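Local coordinates for uncharacterized protein (Novosphingobium aromaticivorans, PDB 3M7A), which is of unknown function but belongs to the DUF192 (COG1430) family and is probably exported as a lipoprotein, at residues E8-A13 with V35-L40; G62-R67 with A118-N123; T74-N79 with Y105-L110; P83-F88 with I98-V103. All blocks are in the same frame, centred on the assembly; numbering follows the deposited sequence.

Interaction 1: E8-A13 with V35-L40; sequences EAAAPA and VFRSEL
The guanidinium of Arg37, on strand 32-41, reaches across to the backbone of the N-terminal segment and grips two consecutive carbonyls where that segment leaves helix 6-9. NH1 of Arg37 donates to Ala10 O at 2.9 Å, and NH2 of Arg37 donates to Ala11 O at 2.8 Å; with N-H...O angles of 160° and 158° both bonds are fairly straight. Each oxygen sits close to the guanidinium plane, at its edge, whereas each nitrogen stands above the plane of the carbonyl it meets. The arginine chain is bent at chi2 and chi3, and its guanidinium ends beside the backbone of Ala10 and Ala11. NH1 also bonds to Ala7 O, and CB of Ala10 packs 3.6 Å from the same nitrogen, making this the close-fitting part of the contact. The second patch is looser and rests on packing alone: CG1 of Val35 lies 3.7 Å from Glu8 N and 3.9 Å from Glu8 CB, the two side chains crossing at about a right angle. The extended Glu8 chain carries its carboxylate to a salt bridge with Arg33. Toward Ala13 the segments diverge: CB of Ala13 stays 4.2 Å from Arg37 NH2, and Ala10, Ala11 and Pro12 are largely exposed. Since the carbonyl acceptors belong to the backbone, Arg37 holds the course of the chain itself, and the N-terminal segment is tied to the surface of strand 32-41 chiefly by polar bonds, with little apolar burial.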
loop_
_atom_site.group_PDB
_atom_site.type_symbol
_atom_site.label_atom_id
_atom_site.label_comp_id
_atom_site.label_asym_id
_atom_site.label_seq_id
_atom_site.Cartn_x
_atom_site.Cartn_y
_atom_site.Cartn_z
ATOM N N GLU A 8 -12.331 3.214 -8.591
ATOM C CA GLU A 8 -11.853 4.536 -8.269
ATOM C C GLU A 8 -12.985 5.462 -7.816
ATOM O O GLU A 8 -12.809 6.290 -6.901
ATOM C CB GLU A 8 -11.094 5.173 -9.449
ATOM C CG GLU A 8 -10.544 6.541 -9.060
ATOM C CD GLU A 8 -9.641 7.185 -10.061
ATOM O OE1 GLU A 8 -9.139 6.532 -11.003
ATOM O OE2 GLU A 8 -9.413 8.385 -9.864
ATOM N N ALA A 9 -14.122 5.353 -8.507
ATOM C CA ALA A 9 -15.266 6.229 -8.308
ATOM C C ALA A 9 -16.157 5.799 -7.140
ATOM O O ALA A 9 -16.851 6.641 -6.557
ATOM C CB ALA A 9 -16.108 6.306 -9.586
ATOM N N ALA A 10 -16.112 4.522 -6.771
ATOM C CA ALA A 10 -16.974 4.011 -5.713
ATOM C C ALA A 10 -16.678 4.670 -4.367
ATOM O O ALA A 10 -15.521 4.894 -4.007
ATOM C CB ALA A 10 -16.841 2.519 -5.607
ATOM N N ALA A 11 -17.742 4.962 -3.615
ATOM C CA ALA A 11 -17.646 5.577 -2.298
ATOM C C ALA A 11 -16.808 4.728 -1.336
ATOM O O ALA A 11 -16.705 3.503 -1.494
ATOM C CB ALA A 11 -19.035 5.759 -1.714
ATOM N N PRO A 12 -16.221 5.373 -0.328
ATOM C CA PRO A 12 -15.563 4.573 0.697
ATOM C C PRO A 12 -16.515 3.540 1.316
ATOM O O PRO A 12 -17.743 3.737 1.369
ATOM C CB PRO A 12 -15.127 5.615 1.726
ATOM C CG PRO A 12 -14.944 6.865 0.905
ATOM C CD PRO A 12 -16.075 6.824 -0.074
ATOM N N ALA A 13 -15.942 2.442 1.787
ATOM C CA ALA A 13 -16.689 1.354 2.402
ATOM C C ALA A 13 -15.991 0.958 3.686
ATOM O O ALA A 13 -15.088 1.649 4.141
ATOM C CB ALA A 13 -16.786 0.182 1.431
ATOM N N VAL A 35 -5.458 1.318 -9.724
ATOM C CA VAL A 35 -6.419 1.635 -8.678
ATOM C C VAL A 35 -6.524 0.470 -7.693
ATOM O O VAL A 35 -6.686 -0.670 -8.112
ATOM C CB VAL A 35 -7.849 1.893 -9.275
ATOM C CG1 VAL A 35 -8.813 2.293 -8.161
ATOM C CG2 VAL A 35 -7.790 2.953 -10.348
ATOM N N PHE A 36 -6.416 0.764 -6.401
ATOM C CA PHE A 36 -6.510 -0.224 -5.332
ATOM C C PHE A 36 -7.559 0.217 -4.326
ATOM O O PHE A 36 -7.437 1.301 -3.775
ATOM C CB PHE A 36 -5.156 -0.422 -4.658
ATOM C CG PHE A 36 -4.080 -0.797 -5.619
ATOM C CD1 PHE A 36 -3.915 -2.109 -6.015
ATOM C CD2 PHE A 36 -3.247 0.161 -6.186
ATOM C CE1 PHE A 36 -2.930 -2.476 -6.923
ATOM C CE2 PHE A 36 -2.271 -0.179 -7.110
ATOM C CZ PHE A 36 -2.098 -1.499 -7.468
ATOM N N ARG A 37 -8.524 -0.643 -4.025
ATOM C CA ARG A 37 -9.437 -0.410 -2.916
ATOM C C ARG A 37 -8.691 -0.806 -1.636
ATOM O O ARG A 37 -8.431 -1.990 -1.422
ATOM C CB ARG A 37 -10.704 -1.257 -3.059
ATOM C CG ARG A 37 -11.536 -1.045 -4.285
ATOM C CD ARG A 37 -12.208 0.242 -4.288
ATOM N NE ARG A 37 -13.119 0.436 -3.155
ATOM C CZ ARG A 37 -13.838 1.537 -2.956
ATOM N NH1 ARG A 37 -13.738 2.573 -3.808
ATOM N NH2 ARG A 37 -14.622 1.631 -1.872
ATOM N N SER A 38 -8.345 0.185 -0.829
ATOM C CA SER A 38 -7.371 -0.004 0.231
ATOM C C SER A 38 -7.936 0.254 1.617
ATOM O O SER A 38 -8.497 1.297 1.879
ATOM C CB SER A 38 -6.190 0.936 -0.031
ATOM O OG SER A 38 -5.611 0.679 -1.286
ATOM N N GLU A 39 -7.737 -0.699 2.511
ATOM C CA GLU A 39 -7.990 -0.462 3.932
ATOM C C GLU A 39 -7.069 0.651 4.422
ATOM O O GLU A 39 -5.869 0.623 4.106
ATOM C CB GLU A 39 -7.688 -1.727 4.715
ATOM C CG GLU A 39 -8.773 -2.797 4.579
ATOM C CD GLU A 39 -8.276 -4.106 5.150
ATOM O OE1 GLU A 39 -8.438 -4.293 6.374
ATOM O OE2 GLU A 39 -7.641 -4.913 4.411
ATOM N N LEU A 40 -7.587 1.549 5.257
ATOM C CA LEU A 40 -6.837 2.697 5.733
ATOM C C LEU A 40 -6.396 2.447 7.169
ATOM O O LEU A 40 -7.224 2.385 8.089
ATOM C CB LEU A 40 -7.718 3.948 5.630
ATOM C CG LEU A 40 -7.051 5.313 5.776
ATOM C CD1 LEU A 40 -8.086 6.414 5.500
ATOM C CD2 LEU A 40 -6.428 5.487 7.155
#

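Interaction 2: G62-R67 with A118-N123; sequences GMIFLR and AVLEIN
Strands 61-66 and 118-123 pair antiparallel in the buried middle of the mixed sheet, and Phe65 faces Val119 across one of their hydrogen-bonded pairs. Their axes come within 4.6 Å and run at 168°. Four backbone bonds make two reciprocal pairs: Met63, a selenomethionine, with Glu121, and Phe65 with Val119. The shortest runs from Phe65 N to Val119 O at 2.8 Å, while Glu121 N reaches Met63 O at 2.9 Å and is nearly straight. Between them Ile64 stands opposite Leu120, and one step past Phe65, Leu66 stands opposite Ala118, both as non-hydrogen-bonded pairs. On their face of the sheet CD2 of Leu66 packs 3.8 Å from Ala118 CB. The other face carries Met63, Phe65, Val119 and Glu121. Here CB of Phe65 touches CB of Val119 at 4.0 Å, and the far end of the ring meets the carboxylate group of Glu121, with CE1 of Phe65 3.4 Å from Glu121 CD. The ring and carboxylate planes are 57° apart. Phe75 adds to this layer, its ring edge-to-face with that of Phe65. An alanine in place of Phe65 keeps the CB contact with Val119 but would probably leave a gap beside the Glu121 carboxylate and deprive the Phe75 ring of its edge-to-face partner. Strand 61-66 also pairs in parallel with strand 32-41, and strand 118-123 antiparallel with strand 84-89. Such a ladder, with side chains alternating between two covered faces, is typical of the inner strands of a mixed beta-sheet core.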
loop_
_atom_site.group_PDB
_atom_site.type_symbol
_atom_site.label_atom_id
_atom_site.label_comp_id
_atom_site.label_asym_id
_atom_site.label_seq_id
_atom_site.Cartn_x
_atom_site.Cartn_y
_atom_site.Cartn_z
ATOM N N GLY A 62 -5.647 -3.347 -1.466
ATOM C CA GLY A 62 -4.406 -3.049 -0.802
ATOM C C GLY A 62 -4.662 -2.601 0.618
ATOM O O GLY A 62 -5.782 -2.665 1.116
HETATM N N MSE A 63 -3.601 -2.143 1.268
HETATM C CA MSE A 63 -3.728 -1.434 2.538
HETATM C C MSE A 63 -2.875 -0.173 2.420
HETATM O O MSE A 63 -1.713 -0.250 2.009
HETATM C CB MSE A 63 -3.287 -2.262 3.735
HETATM C CG MSE A 63 -3.453 -1.547 5.079
HETATM SE SE MSE A 63 -3.176 -2.629 6.624
HETATM C CE MSE A 63 -4.928 -3.480 6.686
ATOM N N ILE A 64 -3.459 0.965 2.775
ATOM C CA ILE A 64 -2.781 2.253 2.762
ATOM C C ILE A 64 -2.572 2.692 4.222
ATOM O O ILE A 64 -3.506 2.682 5.027
ATOM C CB ILE A 64 -3.567 3.303 1.901
ATOM C CG1 ILE A 64 -2.809 4.639 1.786
ATOM C CG2 ILE A 64 -4.965 3.553 2.421
ATOM C CD1 ILE A 64 -1.671 4.621 0.821
ATOM N N PHE A 65 -1.341 3.062 4.533
ATOM C CA PHE A 65 -0.888 3.465 5.843
ATOM C C PHE A 65 -0.612 4.962 5.755
ATOM O O PHE A 65 0.258 5.373 4.999
ATOM C CB PHE A 65 0.401 2.734 6.214
ATOM C CG PHE A 65 0.309 1.208 6.267
ATOM C CD1 PHE A 65 0.128 0.463 5.126
ATOM C CD2 PHE A 65 0.494 0.534 7.466
ATOM C CE1 PHE A 65 0.079 -0.913 5.200
ATOM C CE2 PHE A 65 0.452 -0.845 7.534
ATOM C CZ PHE A 65 0.252 -1.574 6.398
ATOM N N LEU A 66 -1.376 5.790 6.470
ATOM C CA LEU A 66 -1.284 7.252 6.362
ATOM C C LEU A 66 -0.631 7.766 7.624
ATOM O O LEU A 66 -1.083 7.472 8.739
ATOM C CB LEU A 66 -2.644 7.906 6.157
ATOM C CG LEU A 66 -3.331 7.599 4.843
ATOM C CD1 LEU A 66 -4.651 8.409 4.770
ATOM C CD2 LEU A 66 -2.407 7.842 3.619
ATOM N N ARG A 67 0.444 8.516 7.442
ATOM C CA ARG A 67 1.330 8.831 8.543
ATOM C C ARG A 67 1.444 10.298 8.815
ATOM O O ARG A 67 1.709 11.090 7.942
ATOM C CB ARG A 67 2.718 8.289 8.266
ATOM C CG ARG A 67 2.688 6.793 8.071
ATOM C CD ARG A 67 3.986 6.253 7.572
ATOM N NE ARG A 67 5.132 6.499 8.439
ATOM C CZ ARG A 67 5.402 5.812 9.538
ATOM N NH1 ARG A 67 4.607 4.840 9.965
ATOM N NH2 ARG A 67 6.490 6.075 10.234
ATOM N N ALA A 118 3.105 8.058 3.376
ATOM C CA ALA A 118 2.165 6.948 3.231
ATOM C C ALA A 118 2.911 5.703 2.793
ATOM O O ALA A 118 4.004 5.780 2.254
ATOM C CB ALA A 118 1.058 7.307 2.218
ATOM N N VAL A 119 2.291 4.554 2.999
ATOM C CA VAL A 119 2.752 3.289 2.492
ATOM C C VAL A 119 1.560 2.567 1.891
ATOM O O VAL A 119 0.491 2.559 2.473
ATOM C CB VAL A 119 3.373 2.417 3.606
ATOM C CG1 VAL A 119 3.908 1.105 3.040
ATOM C CG2 VAL A 119 4.510 3.194 4.323
ATOM N N LEU A 120 1.759 1.971 0.713
ATOM C CA LEU A 120 0.734 1.182 0.059
ATOM C C LEU A 120 1.270 -0.239 -0.058
ATOM O O LEU A 120 2.343 -0.470 -0.644
ATOM C CB LEU A 120 0.410 1.755 -1.316
ATOM C CG LEU A 120 -0.568 0.916 -2.123
ATOM C CD1 LEU A 120 -1.983 0.895 -1.493
ATOM C CD2 LEU A 120 -0.665 1.450 -3.559
ATOM N N GLU A 121 0.540 -1.187 0.517
ATOM C CA GLU A 121 0.853 -2.611 0.362
ATOM C C GLU A 121 -0.120 -3.281 -0.607
ATOM O O GLU A 121 -1.323 -3.109 -0.487
ATOM C CB GLU A 121 0.787 -3.346 1.713
ATOM C CG GLU A 121 1.878 -2.913 2.671
ATOM C CD GLU A 121 1.861 -3.578 4.022
ATOM O OE1 GLU A 121 0.914 -4.287 4.362
ATOM O OE2 GLU A 121 2.834 -3.342 4.767
ATOM N N ILE A 122 0.447 -4.001 -1.564
ATOM C CA ILE A 122 -0.295 -4.756 -2.561
ATOM C C ILE A 122 0.355 -6.140 -2.679
ATOM O O ILE A 122 1.399 -6.414 -2.102
ATOM C CB ILE A 122 -0.308 -4.029 -3.921
ATOM C CG1 ILE A 122 1.091 -3.917 -4.544
ATOM C CG2 ILE A 122 -0.984 -2.657 -3.762
ATOM C CD1 ILE A 122 1.079 -3.249 -5.929
ATOM N N ASN A 123 -0.269 -7.026 -3.431
ATOM C CA ASN A 123 0.242 -8.377 -3.552
ATOM C C ASN A 123 1.681 -8.429 -4.062
ATOM O O ASN A 123 2.095 -7.655 -4.936
ATOM C CB ASN A 123 -0.645 -9.181 -4.508
ATOM C CG ASN A 123 -1.867 -9.741 -3.863
ATOM O OD1 ASN A 123 -1.800 -10.273 -2.765
ATOM N ND2 ASN A 123 -2.988 -9.682 -4.577
#

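Interaction 3: T74-N79 with Y105-L110; sequences TFWMRN and YDETPL
Phe75 and Leu110 form an antiparallel hydrogen-bonded pair, from which the backbones run on as irregular loops still linked by Met77 N to Asp106 O at 2.9 Å and a weak bond from Tyr105 N to Met77 O. In the pair, Phe75 N donates to Leu110 O at 170°, and Leu110 N returns a bond to Phe75 O. In the conformer described, one of two, Arg78 forms a salt bridge with Glu107. NE of Arg78 lies 3.0 Å from Glu107 OE2, which is in the guanidinium plane, while NE stands above the carboxylate plane; the two planes are 73° apart, and NH2 adds weak bonds to both oxygens. Trp76 runs beside Glu107, pointing the same way, with CE3 of Trp76 3.7 Å from Glu107 CB. Over the centre of one indole face sits CB of Arg78, while Trp76 CH2 lies over a face of the Arg78 guanidinium, offset toward the rim. CG2 of Thr74 packs 3.6 Å from Pro109 CB. Within segment 105-110, an Asx turn forms as Asp106 OD1 accepts from Thr108 N, and Thr108 OG1 donates to that same oxygen. Leu110 and Met77 face inward onto Ala102. Trp76, Arg78 and Glu107 are exposed, so water probably weakens the charge pairing, and much of the hold between the loops is likely to come from the backbone bonds and the packing of Leu110 against Phe75 and Met77.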
loop_
_atom_site.group_PDB
_atom_site.type_symbol
_atom_site.label_atom_id
_atom_site.label_comp_id
_atom_site.label_asym_id
_atom_site.label_seq_id
_atom_site.Cartn_x
_atom_site.Cartn_y
_atom_site.Cartn_z
ATOM N N THR A 74 9.756 1.795 8.845
ATOM C CA THR A 74 10.452 0.520 8.624
ATOM C C THR A 74 9.435 -0.588 8.886
ATOM O O THR A 74 8.759 -0.564 9.904
ATOM C CB THR A 74 11.688 0.355 9.543
ATOM O OG1 THR A 74 12.606 1.410 9.254
ATOM C CG2 THR A 74 12.400 -0.973 9.303
ATOM N N PHE A 75 9.311 -1.521 7.937
ATOM C CA PHE A 75 8.301 -2.575 7.987
ATOM C C PHE A 75 8.960 -3.936 8.214
ATOM O O PHE A 75 10.179 -4.091 8.097
ATOM C CB PHE A 75 7.476 -2.555 6.693
ATOM C CG PHE A 75 6.382 -1.533 6.706
ATOM C CD1 PHE A 75 6.659 -0.197 6.683
ATOM C CD2 PHE A 75 5.071 -1.915 6.794
ATOM C CE1 PHE A 75 5.655 0.736 6.731
ATOM C CE2 PHE A 75 4.079 -0.997 6.830
ATOM C CZ PHE A 75 4.358 0.338 6.813
ATOM N N TRP A 76 8.151 -4.931 8.544
ATOM C CA TRP A 76 8.579 -6.323 8.553
ATOM C C TRP A 76 7.383 -7.229 8.280
ATOM O O TRP A 76 6.281 -6.749 8.137
ATOM C CB TRP A 76 9.267 -6.713 9.869
ATOM C CG TRP A 76 8.413 -6.739 11.105
ATOM C CD1 TRP A 76 7.168 -6.226 11.266
ATOM C CD2 TRP A 76 8.792 -7.298 12.368
ATOM N NE1 TRP A 76 6.745 -6.422 12.564
ATOM C CE2 TRP A 76 7.723 -7.091 13.250
ATOM C CE3 TRP A 76 9.921 -7.979 12.825
ATOM C CZ2 TRP A 76 7.769 -7.496 14.591
ATOM C CZ3 TRP A 76 9.957 -8.398 14.140
ATOM C CH2 TRP A 76 8.883 -8.164 15.001
HETATM N N MSE A 77 7.635 -8.539 8.206
HETATM C CA MSE A 77 6.641 -9.498 7.791
HETATM C C MSE A 77 6.297 -10.514 8.883
HETATM O O MSE A 77 5.696 -11.541 8.611
HETATM C CB MSE A 77 7.088 -10.187 6.499
HETATM C CG MSE A 77 7.202 -9.236 5.313
HETATM SE SE MSE A 77 5.495 -8.576 4.664
HETATM C CE MSE A 77 5.049 -10.142 3.625
ATOM N N ARG A 78 6.602 -10.190 10.142
ATOM C CA ARG A 78 6.144 -11.032 11.241
ATOM C C ARG A 78 4.619 -11.233 11.118
ATOM O O ARG A 78 3.876 -10.271 10.875
ATOM C CB ARG A 78 6.522 -10.432 12.601
ATOM C CG ARG A 78 5.999 -11.275 13.790
ATOM C CD ARG A 78 6.524 -10.934 15.166
ATOM N NE ARG A 78 7.858 -11.484 15.402
ATOM C CZ ARG A 78 8.504 -11.402 16.565
ATOM N NH1 ARG A 78 7.950 -10.787 17.605
ATOM N NH2 ARG A 78 9.712 -11.934 16.685
ATOM N N ASN A 79 4.171 -12.489 11.276
ATOM C CA ASN A 79 2.756 -12.863 11.191
ATOM C C ASN A 79 2.059 -12.582 9.868
ATOM O O ASN A 79 0.856 -12.720 9.798
ATOM C CB ASN A 79 1.928 -12.227 12.330
ATOM C CG ASN A 79 2.345 -12.708 13.699
ATOM O OD1 ASN A 79 2.671 -13.895 13.874
ATOM N ND2 ASN A 79 2.296 -11.822 14.678
ATOM N N TYR A 105 6.552 -14.000 6.933
ATOM C CA TYR A 105 7.168 -14.318 8.219
ATOM C C TYR A 105 8.575 -13.738 8.405
ATOM O O TYR A 105 9.130 -13.843 9.505
ATOM C CB TYR A 105 7.161 -15.824 8.515
ATOM C CG TYR A 105 5.838 -16.465 8.242
ATOM C CD1 TYR A 105 4.745 -16.201 9.064
ATOM C CD2 TYR A 105 5.638 -17.269 7.111
ATOM C CE1 TYR A 105 3.514 -16.728 8.808
ATOM C CE2 TYR A 105 4.389 -17.832 6.854
ATOM C CZ TYR A 105 3.332 -17.545 7.702
ATOM O OH TYR A 105 2.084 -18.103 7.497
ATOM N N ASP A 106 9.129 -13.081 7.387
ATOM C CA ASP A 106 10.482 -12.573 7.450
ATOM C C ASP A 106 10.557 -11.343 8.354
ATOM O O ASP A 106 9.887 -10.330 8.123
ATOM C CB ASP A 106 10.943 -12.258 6.018
ATOM C CG ASP A 106 12.395 -11.845 5.899
ATOM O OD1 ASP A 106 13.138 -11.853 6.906
ATOM O OD2 ASP A 106 12.776 -11.497 4.754
ATOM N N GLU A 107 11.421 -11.421 9.369
ATOM C CA GLU A 107 11.587 -10.319 10.318
ATOM C C GLU A 107 12.636 -9.280 9.897
ATOM O O GLU A 107 12.800 -8.287 10.593
ATOM C CB GLU A 107 11.857 -10.878 11.713
ATOM C CG GLU A 107 10.648 -11.701 12.153
ATOM C CD GLU A 107 10.755 -12.299 13.512
ATOM O OE1 GLU A 107 11.657 -11.939 14.274
ATOM O OE2 GLU A 107 9.864 -13.119 13.838
ATOM N N THR A 108 13.263 -9.471 8.740
ATOM C CA THR A 108 14.220 -8.519 8.208
ATOM C C THR A 108 13.557 -7.144 8.048
ATOM O O THR A 108 12.456 -7.053 7.512
ATOM C CB THR A 108 14.719 -8.964 6.823
ATOM O OG1 THR A 108 15.235 -10.304 6.911
ATOM C CG2 THR A 108 15.795 -8.016 6.294
ATOM N N PRO A 109 14.221 -6.072 8.515
ATOM C CA PRO A 109 13.607 -4.762 8.388
ATOM C C PRO A 109 13.580 -4.322 6.940
ATOM O O PRO A 109 14.538 -4.558 6.181
ATOM C CB PRO A 109 14.518 -3.853 9.221
ATOM C CG PRO A 109 15.821 -4.597 9.297
ATOM C CD PRO A 109 15.468 -6.034 9.289
ATOM N N LEU A 110 12.509 -3.629 6.587
ATOM C CA LEU A 110 12.294 -3.128 5.229
ATOM C C LEU A 110 12.107 -1.628 5.356
ATOM O O LEU A 110 11.014 -1.154 5.642
ATOM C CB LEU A 110 11.048 -3.777 4.628
ATOM C CG LEU A 110 11.078 -5.307 4.621
ATOM C CD1 LEU A 110 9.702 -5.804 4.217
ATOM C CD2 LEU A 110 12.211 -5.833 3.702
#

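Interaction 4: P83-F88 with I98-V103; sequences PLDIIF and IAANAV
Asp85 OD1 accepts a nearly straight hydrogen bond from Asn101 N, 2.8 Å long at 176°, just where the hairpin of strands 84-89 and 95-102 breaks its regular pairing. Asn101 N meets OD1 on its anti side, 29° out of the carboxylate plane. The same Asp85 OD1 lies 3.5 Å from Ala100 CA. This bond spans a beta bulge: Ile86 pairs with Ala99 through two good backbone bonds, whereas Leu84 pairs with Ala102 through two weak ones, the register having shifted by one residue. Asn101, with positive phi and psi, turns the chain at this corner. Beside the bulge, CB of Ile86 meets CB of Ala99 at 4.1 Å, and CD1 of Ile86 meets CB of Ala102 at 4.2 Å. Ala99 CB also lies 4.1 Å from Phe88 CE2, at the ring edge. On the other face, CG1 of Ile87 packs 4.3 Å from Ile98 CG2. Farther out, Asp85 OD1 takes a second bond from Gly125 N and OD2 one from Ala127 N, at the start of helix 126-130. An alanine at Asp85 would probably leave the N-H groups of Asn101, Gly125 and Ala127 without this acceptor and let the bulge move more freely. One buried carboxylate thus serves three backbone donors, and these, with the nearby helix start, would be expected to stabilise its negative charge.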
loop_
_atom_site.group_PDB
_atom_site.type_symbol
_atom_site.label_atom_id
_atom_site.label_comp_id
_atom_site.label_asym_id
_atom_site.label_seq_id
_atom_site.Cartn_x
_atom_site.Cartn_y
_atom_site.Cartn_z
ATOM N N PRO A 83 2.827 -12.892 0.494
ATOM C CA PRO A 83 3.898 -12.003 0.073
ATOM C C PRO A 83 3.314 -10.649 -0.353
ATOM O O PRO A 83 2.181 -10.588 -0.855
ATOM C CB PRO A 83 4.558 -12.751 -1.094
ATOM C CG PRO A 83 3.511 -13.602 -1.630
ATOM C CD PRO A 83 2.642 -14.005 -0.455
ATOM N N LEU A 84 4.077 -9.596 -0.142
ATOM C CA LEU A 84 3.601 -8.234 -0.410
ATOM C C LEU A 84 4.684 -7.418 -1.079
ATOM O O LEU A 84 5.876 -7.630 -0.860
ATOM C CB LEU A 84 3.236 -7.533 0.901
ATOM C CG LEU A 84 2.063 -8.118 1.662
ATOM C CD1 LEU A 84 1.948 -7.460 3.067
ATOM C CD2 LEU A 84 0.763 -7.997 0.885
ATOM N N ASP A 85 4.253 -6.440 -1.881
ATOM C CA ASP A 85 5.090 -5.340 -2.300
ATOM C C ASP A 85 4.722 -4.135 -1.422
ATOM O O ASP A 85 3.545 -3.800 -1.245
ATOM C CB ASP A 85 4.859 -4.977 -3.767
ATOM C CG ASP A 85 5.410 -5.997 -4.745
ATOM O OD1 ASP A 85 6.053 -6.984 -4.328
ATOM O OD2 ASP A 85 5.208 -5.784 -5.969
ATOM N N ILE A 86 5.753 -3.515 -0.853
ATOM C CA ILE A 86 5.583 -2.403 0.078
ATOM C C ILE A 86 6.100 -1.131 -0.603
ATOM O O ILE A 86 7.291 -0.975 -0.840
ATOM C CB ILE A 86 6.275 -2.662 1.425
ATOM C CG1 ILE A 86 5.862 -4.041 1.994
ATOM C CG2 ILE A 86 5.926 -1.569 2.441
ATOM C CD1 ILE A 86 6.415 -4.347 3.403
ATOM N N ILE A 87 5.161 -0.239 -0.923
ATOM C CA ILE A 87 5.437 0.945 -1.715
ATOM C C ILE A 87 5.454 2.151 -0.790
ATOM O O ILE A 87 4.441 2.507 -0.194
ATOM C CB ILE A 87 4.329 1.098 -2.792
ATOM C CG1 ILE A 87 4.237 -0.143 -3.701
ATOM C CG2 ILE A 87 4.521 2.398 -3.579
ATOM C CD1 ILE A 87 2.962 -0.243 -4.532
ATOM N N PHE A 88 6.623 2.756 -0.630
ATOM C CA PHE A 88 6.807 3.855 0.322
ATOM C C PHE A 88 6.656 5.193 -0.421
ATOM O O PHE A 88 7.293 5.408 -1.469
ATOM C CB PHE A 88 8.197 3.792 0.931
ATOM C CG PHE A 88 8.477 2.546 1.716
ATOM C CD1 PHE A 88 8.123 2.439 3.051
ATOM C CD2 PHE A 88 9.124 1.471 1.144
ATOM C CE1 PHE A 88 8.428 1.315 3.785
ATOM C CE2 PHE A 88 9.404 0.315 1.882
ATOM C CZ PHE A 88 9.069 0.250 3.199
ATOM N N ILE A 98 10.420 0.812 -3.279
ATOM C CA ILE A 98 9.526 -0.318 -3.148
ATOM C C ILE A 98 10.322 -1.469 -2.528
ATOM O O ILE A 98 11.410 -1.787 -3.018
ATOM C CB ILE A 98 8.969 -0.739 -4.530
ATOM C CG1 ILE A 98 8.227 0.436 -5.225
ATOM C CG2 ILE A 98 8.051 -1.977 -4.375
ATOM C CD1 ILE A 98 7.797 0.138 -6.640
ATOM N N ALA A 99 9.782 -2.085 -1.484
ATOM C CA ALA A 99 10.302 -3.359 -0.978
ATOM C C ALA A 99 9.491 -4.439 -1.683
ATOM O O ALA A 99 8.365 -4.721 -1.279
ATOM C CB ALA A 99 10.198 -3.479 0.531
ATOM N N ALA A 100 10.017 -4.917 -2.817
ATOM C CA ALA A 100 9.311 -5.870 -3.656
ATOM C C ALA A 100 9.448 -7.273 -3.081
ATOM O O ALA A 100 10.515 -7.647 -2.572
ATOM C CB ALA A 100 9.809 -5.836 -5.097
ATOM N N ASN A 101 8.380 -8.043 -3.192
ATOM C CA ASN A 101 8.428 -9.446 -2.794
ATOM C C ASN A 101 8.915 -9.635 -1.356
ATOM O O ASN A 101 9.693 -10.534 -1.051
ATOM C CB ASN A 101 9.241 -10.277 -3.802
ATOM C CG ASN A 101 8.780 -10.061 -5.195
ATOM O OD1 ASN A 101 9.546 -9.579 -6.064
ATOM N ND2 ASN A 101 7.556 -10.371 -5.432
ATOM N N ALA A 102 8.411 -8.775 -0.470
ATOM C CA ALA A 102 8.594 -8.996 0.950
ATOM C C ALA A 102 8.094 -10.404 1.271
ATOM O O ALA A 102 7.104 -10.870 0.737
ATOM C CB ALA A 102 7.850 -7.918 1.762
ATOM N N VAL A 103 8.835 -11.110 2.120
ATOM C CA VAL A 103 8.682 -12.556 2.287
ATOM C C VAL A 103 7.845 -12.888 3.544
ATOM O O VAL A 103 8.123 -12.359 4.627
ATOM C CB VAL A 103 10.099 -13.184 2.411
ATOM C CG1 VAL A 103 10.047 -14.685 2.744
ATOM C CG2 VAL A 103 10.910 -12.946 1.177
#

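Interactions 1, 2 and 4 lie on one mixed sheet and follow its strand order: strand 32-41 of interaction 1 borders 61-66 of interaction 2, whose partner 118-123 borders 84-89 of interaction 4. Interaction 2 sits about 2 Å from the chain centre, with the centres of interactions 1 and 4 about 12 and 10 Å from its own. Interaction 3, on the small sheet of strands 72-75 and 110-112, is about 26 Å from interaction 1 between centres, across the chain's centre. Along the sequence interaction 1 closes first; interaction 2 then encloses interaction 3, which encloses interaction 4. Phe75 and Leu110 connect the small sheet to the core, uniting the enclosed segments in one compact domain.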